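PDB 4QFL: ABC transporter periplasmic peptide-binding protein from Pseudoalteromonas, which binds dipeptides such as Ala-Phe in the periplasm and probably hands them to an ABC transporter for uptake. Local coordinates for residues G250-R253 and I254-L258; F304-L307 and K308-Q311; E320-Q324 and A325-G329; Q510-S513 and A514-G518. One frame throughout, in Å; residues are numbered along the deposited sequence.

Contact 1 of 4, residues G250-R253 and I254-L258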
# COMPACT_ATOMS: atom_id res chain seq x y z
N GLY A 250 9.10 -10.77 13.74
CA GLY A 250 7.92 -11.60 13.54
C GLY A 250 7.65 -12.63 14.63
O GLY A 250 6.53 -12.76 15.12
N THR A 251 8.67 -13.37 15.03
CA THR A 251 8.47 -14.39 16.03
C THR A 251 8.15 -13.80 17.41
O THR A 251 7.45 -14.41 18.21
CB THR A 251 9.67 -15.36 16.09
OG1 THR A 251 10.87 -14.64 16.41
CG2 THR A 251 9.85 -16.02 14.73
N THR A 252 8.66 -12.60 17.67
CA THR A 252 8.34 -11.91 18.91
C THR A 252 6.87 -11.51 18.97
O THR A 252 6.25 -11.51 20.04
CB THR A 252 9.23 -10.66 19.11
OG1 THR A 252 10.60 -11.05 19.06
CG2 THR A 252 8.95 -9.98 20.44
N ARG A 253 6.29 -11.15 17.82
CA ARG A 253 4.87 -10.83 17.78
C ARG A 253 4.07 -12.08 18.07
O ARG A 253 3.07 -12.04 18.76
CB ARG A 253 4.48 -10.22 16.43
CG ARG A 253 5.18 -8.88 16.14
CD ARG A 253 4.45 -8.07 15.08
NE ARG A 253 4.37 -8.76 13.80
CZ ARG A 253 5.39 -8.86 12.95
NH1 ARG A 253 6.56 -8.31 13.23
NH2 ARG A 253 5.23 -9.52 11.81
N ILE A 254 4.55 -13.22 17.58
CA ILE A 254 3.94 -14.50 17.91
C ILE A 254 4.05 -14.75 19.41
O ILE A 254 3.07 -15.08 20.07
CB ILE A 254 4.62 -15.67 17.17
CG1 ILE A 254 4.51 -15.49 15.66
CG2 ILE A 254 4.00 -17.02 17.58
CD1 ILE A 254 3.14 -15.66 15.15
N ALA A 255 5.26 -14.59 19.95
CA ALA A 255 5.49 -14.78 21.37
C ALA A 255 4.54 -13.92 22.20
O ALA A 255 3.99 -14.38 23.21
CB ALA A 255 6.94 -14.47 21.71
N LYS A 256 4.34 -12.68 21.78
CA LYS A 256 3.48 -11.75 22.51
C LYS A 256 1.99 -12.06 22.44
O LYS A 256 1.26 -11.72 23.35
CB LYS A 256 3.73 -10.31 22.09
CG LYS A 256 5.06 -9.79 22.57
CD LYS A 256 5.30 -8.38 22.09
CE LYS A 256 6.49 -7.78 22.81
NZ LYS A 256 6.70 -6.37 22.41
N ILE A 257 1.53 -12.69 21.37
CA ILE A 257 0.13 -13.09 21.39
C ILE A 257 -0.03 -14.31 22.30
O ILE A 257 -1.02 -14.44 23.01
CB ILE A 257 -0.46 -13.33 19.99
CG1 ILE A 257 -1.99 -13.36 20.06
CG2 ILE A 257 0.08 -14.60 19.37
CD1 ILE A 257 -2.63 -13.51 18.72
N LEU A 258 0.98 -15.17 22.32
CA LEU A 258 0.94 -16.35 23.17
C LEU A 258 0.88 -16.00 24.67
O LEU A 258 0.15 -16.63 25.43
CB LEU A 258 2.13 -17.28 22.87
CG LEU A 258 2.05 -17.94 21.49
CD1 LEU A 258 3.26 -18.81 21.20
CD2 LEU A 258 0.77 -18.75 21.38
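The carbonyl of Gly250 accepts the amide of Ile254, with 3.2 Å between Gly250 O and Ile254 N, and the CG1 branch of Ile254 rests against the same oxygen. One residue on, Thr251 O takes the amide of Ala255 at 2.8 Å from Ala255 N, a fairly straight bond at 162°. The Thr251 hydroxyl turns back instead to Asn249, just before the helix, which also bonds the hydroxyl of Thr252. The methyl of Thr252, CG2, stands anti to the backbone N and runs alongside the Lys256 chain, its nearest approach being 4.1 Å from Thr252 CG2 to Lys256 CE. At the backbone of this pair Thr252 O receives Lys256 N, and Lys256 CG lies 3.3 Å from Thr252 O. The lysine then extends almost straight, carrying NZ to a salt bridge with Asp245 and a hydrogen bond to Thr247 OG1. Arg253 closes the series by accepting Ile257 N at Arg253 O (3.1 Å), while its own chain, bent at chi3 (-61°), leads off to the buried side. There its guanidinium donates to the carbonyl oxygens of Thr247, Ala266 and His267, so backbone acceptors from before and after the helix share one arginine. Four successive i to i+4 bonds of this kind are the signature of an alpha-helix, here helix 250-258 of a periplasmic solute-binding protein.

Contact 2 of 4, residues F304-L307 and K308-Q311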
# COMPACT_ATOMS: atom_id res chain seq x y z
N PHE A 304 21.66 -5.37 -15.57
CA PHE A 304 20.24 -5.59 -15.39
C PHE A 304 19.42 -4.74 -16.36
O PHE A 304 18.22 -4.95 -16.51
CB PHE A 304 19.86 -5.38 -13.91
CG PHE A 304 20.81 -6.06 -12.96
CD1 PHE A 304 20.84 -7.45 -12.87
CD2 PHE A 304 21.72 -5.33 -12.22
CE1 PHE A 304 21.74 -8.08 -12.03
CE2 PHE A 304 22.62 -5.96 -11.38
CZ PHE A 304 22.64 -7.34 -11.28
N ASP A 305 20.09 -3.81 -17.03
CA ASP A 305 19.46 -3.04 -18.10
C ASP A 305 19.37 -3.88 -19.38
O ASP A 305 18.79 -3.46 -20.38
CB ASP A 305 20.21 -1.74 -18.36
CG ASP A 305 21.61 -1.96 -18.90
OD1 ASP A 305 22.19 -3.02 -18.61
OD2 ASP A 305 22.13 -1.07 -19.61
N ASN A 306 19.93 -5.08 -19.33
CA ASN A 306 19.96 -5.96 -20.48
C ASN A 306 18.87 -7.01 -20.39
O ASN A 306 18.90 -7.87 -19.52
CB ASN A 306 21.31 -6.65 -20.57
CG ASN A 306 21.45 -7.47 -21.80
OD1 ASN A 306 20.47 -7.85 -22.42
ND2 ASN A 306 22.69 -7.75 -22.18
N LEU A 307 17.90 -6.94 -21.29
CA LEU A 307 16.75 -7.82 -21.20
C LEU A 307 17.19 -9.27 -21.17
O LEU A 307 16.71 -10.04 -20.34
CB LEU A 307 15.77 -7.57 -22.35
CG LEU A 307 14.50 -8.43 -22.39
CD1 LEU A 307 13.77 -8.47 -21.05
CD2 LEU A 307 13.58 -7.93 -23.49
N LYS A 308 18.12 -9.65 -22.05
CA LYS A 308 18.61 -11.03 -22.10
C LYS A 308 19.13 -11.49 -20.75
O LYS A 308 19.05 -12.67 -20.41
CB LYS A 308 19.71 -11.19 -23.15
CG LYS A 308 19.20 -11.60 -24.53
CD LYS A 308 20.01 -12.77 -25.08
CE LYS A 308 19.57 -13.14 -26.49
NZ LYS A 308 18.27 -13.89 -26.55
N VAL A 309 19.69 -10.56 -19.99
CA VAL A 309 20.19 -10.89 -18.67
C VAL A 309 19.02 -11.11 -17.74
O VAL A 309 18.99 -12.08 -16.99
CB VAL A 309 21.07 -9.76 -18.13
CG1 VAL A 309 21.16 -9.84 -16.61
CG2 VAL A 309 22.45 -9.83 -18.75
N ARG A 310 18.05 -10.21 -17.80
CA ARG A 310 16.88 -10.32 -16.94
C ARG A 310 16.19 -11.65 -17.19
O ARG A 310 15.80 -12.34 -16.26
CB ARG A 310 15.93 -9.13 -17.12
CG ARG A 310 16.51 -7.83 -16.58
CD ARG A 310 15.48 -6.72 -16.43
NE ARG A 310 14.79 -6.41 -17.68
CZ ARG A 310 15.24 -5.59 -18.63
NH1 ARG A 310 16.41 -4.99 -18.51
NH2 ARG A 310 14.51 -5.37 -19.71
N GLN A 311 16.07 -12.00 -18.47
CA GLN A 311 15.49 -13.28 -18.86
C GLN A 311 16.33 -14.45 -18.34
O GLN A 311 15.79 -15.42 -17.79
CB GLN A 311 15.37 -13.35 -20.38
CG GLN A 311 14.53 -12.23 -20.96
CD GLN A 311 14.63 -12.13 -22.47
OE1 GLN A 311 13.92 -11.34 -23.09
NE2 GLN A 311 15.51 -12.93 -23.07
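With CG of Arg310 anti to the carbonyl carbon (chi1 -69°) and the chain bent at chi3 (-57°), the arginine folds back past its own helix start to the carbonyl of Phe304. NH1 donates to that oxygen at 2.7 Å (Arg310 NH1 to Phe304 O), which lies practically in the guanidinium plane. Leu307 covers one face of the group with its CA, and the leucine chain crosses the arginine at about a right angle, Leu307 CD1 coming 3.5 Å from Arg310 NH2. Asn306 is the N-cap of helix 307-314: its OD1 accepts a weak bond from Lys308 N at 3.0 Å, and its carbonyl receives Arg310 N with an N-H...O angle of 161°. Across the same turn, Val309 lays CG2 over Asn306 CB at 3.8 Å. An alanine in place of Arg310 would remove the guanidinium, and is likely to leave the Phe304 carbonyl without its donor and the loop ahead of the helix less firmly tied to it. NH2 of the arginine also donates to the carbonyl of Gln497, joining this helix start to the end of helix 480-497. Gln311 N bonds Leu307 O at 2.8 Å, and the glutamine sets OE1 against Leu307 CG, 3.0 Å away.

Contact 3 of 4, residues E320-Q324 and A325-G329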
# COMPACT_ATOMS: atom_id res chain seq x y z
N GLU A 320 8.64 -23.31 -7.70
CA GLU A 320 7.80 -24.29 -7.02
C GLU A 320 8.33 -24.63 -5.64
O GLU A 320 7.57 -25.04 -4.75
CB GLU A 320 7.60 -25.53 -7.89
CG GLU A 320 6.63 -25.30 -9.06
CD GLU A 320 5.20 -25.01 -8.58
OE1 GLU A 320 4.80 -25.58 -7.54
OE2 GLU A 320 4.48 -24.22 -9.24
N LYS A 321 9.63 -24.44 -5.44
CA LYS A 321 10.25 -24.66 -4.15
C LYS A 321 9.96 -23.49 -3.22
O LYS A 321 9.88 -23.65 -2.00
CB LYS A 321 11.76 -24.83 -4.31
CG LYS A 321 12.55 -24.82 -3.01
CD LYS A 321 12.19 -26.00 -2.14
CE LYS A 321 13.11 -26.11 -0.96
NZ LYS A 321 12.80 -27.32 -0.14
N ILE A 322 9.82 -22.30 -3.80
CA ILE A 322 9.43 -21.11 -3.06
C ILE A 322 7.98 -21.20 -2.61
O ILE A 322 7.65 -20.85 -1.48
CB ILE A 322 9.67 -19.82 -3.87
CG1 ILE A 322 11.17 -19.50 -3.90
CG2 ILE A 322 8.90 -18.66 -3.25
CD1 ILE A 322 11.53 -18.36 -4.81
N MET A 323 7.12 -21.70 -3.49
CA MET A 323 5.70 -21.87 -3.17
C MET A 323 5.49 -22.72 -1.92
O MET A 323 4.48 -22.60 -1.23
CB MET A 323 4.92 -22.44 -4.35
CG MET A 323 4.90 -21.53 -5.57
SD MET A 323 4.58 -19.78 -5.19
CE MET A 323 2.86 -19.79 -4.71
N GLN A 324 6.45 -23.59 -1.64
CA GLN A 324 6.36 -24.44 -0.46
C GLN A 324 7.20 -23.92 0.68
O GLN A 324 6.70 -23.73 1.78
CB GLN A 324 6.73 -25.89 -0.80
CG GLN A 324 5.56 -26.71 -1.36
CD GLN A 324 4.85 -26.01 -2.51
OE1 GLN A 324 3.75 -25.46 -2.34
NE2 GLN A 324 5.47 -26.01 -3.70
N ALA A 325 8.48 -23.68 0.43
CA ALA A 325 9.37 -23.25 1.50
C ALA A 325 8.99 -21.91 2.08
O ALA A 325 9.10 -21.70 3.27
CB ALA A 325 10.81 -23.22 1.00
N VAL A 326 8.55 -20.98 1.22
CA VAL A 326 8.21 -19.63 1.66
C VAL A 326 6.72 -19.49 1.93
O VAL A 326 6.33 -19.08 3.02
CB VAL A 326 8.63 -18.54 0.65
CG1 VAL A 326 8.23 -17.16 1.14
CG2 VAL A 326 10.14 -18.59 0.42
N TYR A 327 5.90 -19.81 0.94
CA TYR A 327 4.47 -19.55 1.05
C TYR A 327 3.72 -20.66 1.74
O TYR A 327 2.51 -20.56 1.95
CB TYR A 327 3.85 -19.26 -0.32
CG TYR A 327 4.32 -17.96 -0.90
CD1 TYR A 327 5.53 -17.88 -1.58
CD2 TYR A 327 3.58 -16.79 -0.74
CE1 TYR A 327 5.97 -16.67 -2.11
CE2 TYR A 327 4.02 -15.59 -1.26
CZ TYR A 327 5.22 -15.54 -1.94
OH TYR A 327 5.67 -14.35 -2.45
N TYR A 328 4.44 -21.72 2.11
CA TYR A 328 3.86 -22.82 2.87
C TYR A 328 2.63 -23.41 2.18
O TYR A 328 1.73 -23.92 2.84
CB TYR A 328 3.51 -22.37 4.29
CG TYR A 328 4.67 -22.42 5.25
CD1 TYR A 328 5.80 -21.64 5.06
CD2 TYR A 328 4.63 -23.25 6.36
CE1 TYR A 328 6.87 -21.71 5.95
CE2 TYR A 328 5.69 -23.32 7.24
CZ TYR A 328 6.80 -22.54 7.03
OH TYR A 328 7.85 -22.62 7.93
N GLY A 329 2.60 -23.34 0.85
CA GLY A 329 1.48 -23.85 0.08
C GLY A 329 0.23 -22.98 0.12
O GLY A 329 -0.76 -23.31 -0.50
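Helix 319-325 widens at its end: Ile322 O accepts both Val326 N (i+4, 2.8 Å) and Tyr327 N (i+5, 3.2 Å), while Met323 O takes Gly329 N six residues on (2.9 Å), after Tyr328 has gone to positive phi. On the side facing helix 389-401, Ile322 sends CG2, anti to the backbone N, alongside the Tyr327 ring, where it meets CE1 at 3.7 Å (Ile322 CG2 to Tyr327 CE1); Val326 CG2 touches the same methyl. The ring also brings its edge to Ile322 O. Met323, its chain bent at chi2 (-44°) and chi3 (-71°), crosses the tyrosine obliquely and holds its sulfur 4.8 Å from the centroid of the Tyr327 ring, 36° off the ring normal, a Met-aromatic contact. Ala504 of strand 500-513 meets both the methionine and the tyrosine, and Met392 touches Ile322 and Tyr327. At the exposed end of the turn Gln324 OE1 lies 3.7 Å from Gly329 CA. The buried ring is packed by carbon and sulfur, and its hydroxyl is hydrogen-bonded to the carbonyl of Tyr385, a residue of the phenylalanine pocket; apolar contacts at its side and one directional bond at its OH are likely to restrict the ring's rotation.

Contact 4 of 4, residues Q510-S513 and A514-G518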
# COMPACT_ATOMS: atom_id res chain seq x y z
N GLN A 510 -4.27 -12.85 9.85
CA GLN A 510 -4.13 -12.10 11.09
C GLN A 510 -4.49 -12.96 12.30
O GLN A 510 -5.50 -13.66 12.30
CB GLN A 510 -5.00 -10.86 11.10
CG GLN A 510 -4.89 -10.07 12.39
CD GLN A 510 -5.65 -8.78 12.31
OE1 GLN A 510 -6.85 -8.74 12.55
NE2 GLN A 510 -4.96 -7.70 11.94
N ALA A 511 -3.66 -12.89 13.34
CA ALA A 511 -3.95 -13.63 14.55
C ALA A 511 -4.50 -12.71 15.62
O ALA A 511 -4.11 -11.55 15.72
CB ALA A 511 -2.70 -14.34 15.06
N SER A 512 -5.42 -13.22 16.42
CA SER A 512 -5.94 -12.44 17.53
C SER A 512 -6.48 -13.32 18.65
O SER A 512 -6.83 -14.48 18.44
CB SER A 512 -7.01 -11.45 17.03
OG SER A 512 -8.12 -12.11 16.44
N SER A 513 -6.52 -12.75 19.85
CA SER A 513 -7.23 -13.38 20.95
C SER A 513 -8.69 -13.65 20.59
O SER A 513 -9.36 -12.84 19.93
CB SER A 513 -7.17 -12.51 22.19
OG SER A 513 -8.31 -12.78 22.98
N ALA A 514 -9.19 -14.79 21.03
CA ALA A 514 -10.57 -15.14 20.78
C ALA A 514 -11.49 -14.13 21.43
O ALA A 514 -12.68 -14.11 21.17
CB ALA A 514 -10.87 -16.53 21.29
N ASP A 515 -10.93 -13.28 22.29
CA ASP A 515 -11.73 -12.25 22.94
C ASP A 515 -12.10 -11.12 21.99
O ASP A 515 -12.95 -10.30 22.31
CB ASP A 515 -10.97 -11.66 24.13
CG ASP A 515 -11.21 -12.42 25.41
OD1 ASP A 515 -12.28 -13.06 25.53
OD2 ASP A 515 -10.33 -12.36 26.31
N VAL A 516 -11.45 -11.07 20.83
CA VAL A 516 -11.64 -9.95 19.92
C VAL A 516 -12.59 -10.30 18.79
O VAL A 516 -12.65 -11.44 18.34
CB VAL A 516 -10.31 -9.43 19.32
CG1 VAL A 516 -9.26 -9.19 20.40
CG2 VAL A 516 -9.80 -10.37 18.27
N GLU A 517 -13.31 -9.28 18.35
CA GLU A 517 -14.19 -9.40 17.20
C GLU A 517 -14.36 -8.03 16.55
O GLU A 517 -13.94 -7.02 17.11
CB GLU A 517 -15.55 -9.95 17.62
CG GLU A 517 -16.08 -9.37 18.92
CD GLU A 517 -17.50 -9.82 19.22
OE1 GLU A 517 -18.43 -9.05 18.94
OE2 GLU A 517 -17.68 -10.94 19.74
N GLY A 518 -14.97 -8.01 15.37
CA GLY A 518 -15.25 -6.79 14.66
C GLY A 518 -14.10 -6.25 13.84
O GLY A 518 -14.16 -5.14 13.33
O HOH W 1 -10.83 -12.93 17.01
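Ser512 and Val516 meet across the turn at the end of strand 500-513, and the valine is the side chain to follow. Its CB lies 3.6 Å from Ser513 O, the carbonyl that also accepts the amide of the same residue at 2.9 Å (Val516 N to Ser513 O). That bond closes a type I beta turn from Ser513 to Val516; it is straight at the hydrogen (165°), although the donor sits above the carbonyl plane. From CB the two methyls part. CG1, anti to the carbonyl carbon with chi1 at -50°, stays near the turn, 3.7 Å from Ser513 O. CG2 falls between the backbone N and the carbonyl carbon and is pressed into the serine: it approaches Ser512 CB at 3.2 Å, tighter than usual for two carbons, Ser512 OG at 3.0 Å, and Ser513 O, also 3.0 Å from Val516 CG2. The hydroxyl of Ser512 donates to a water, which in turn donates to Val516 O at 2.7 Å and, over a longer path, to Ser513 O. One water therefore ties the serine and two carbonyls together around the valine. Ser513 OG, anti to its backbone N (chi1 153°), accepts the Asp515 amide, though the modelled position of that nitrogen is less certain. Strand 500-513 bonds through its backbone to Thr265 and Asp263 on one flank and to Asn283 and Glu285 of strand 282-287 on another, with Val264 touching Ser512; after the turn comes a short, weakly bonded strand about 516-517, antiparallel to strand 533-534.

Overall arrangement
Contacts 1 and 4 are the only pair that touch: Ile257 CD1 of helix 250-258 packs on the end of strand 500-513, 3.6 Å from Ser512 N, with the two centres 14 Å apart. Contact 3 lies about 22 Å from contact 1 between centres, their nearest atoms about 10 Å apart, and contact 2, on the next helix back along the chain, about 26 Å from contact 3. Contacts 2 and 4 fall on opposite sides of the chain's centre, 46 Å apart. None lines the dipeptide pocket itself. In contacts 1 and 3 the side chains of Arg253 and Tyr327 lie about 12 and 11 Å from the bound phenylalanine.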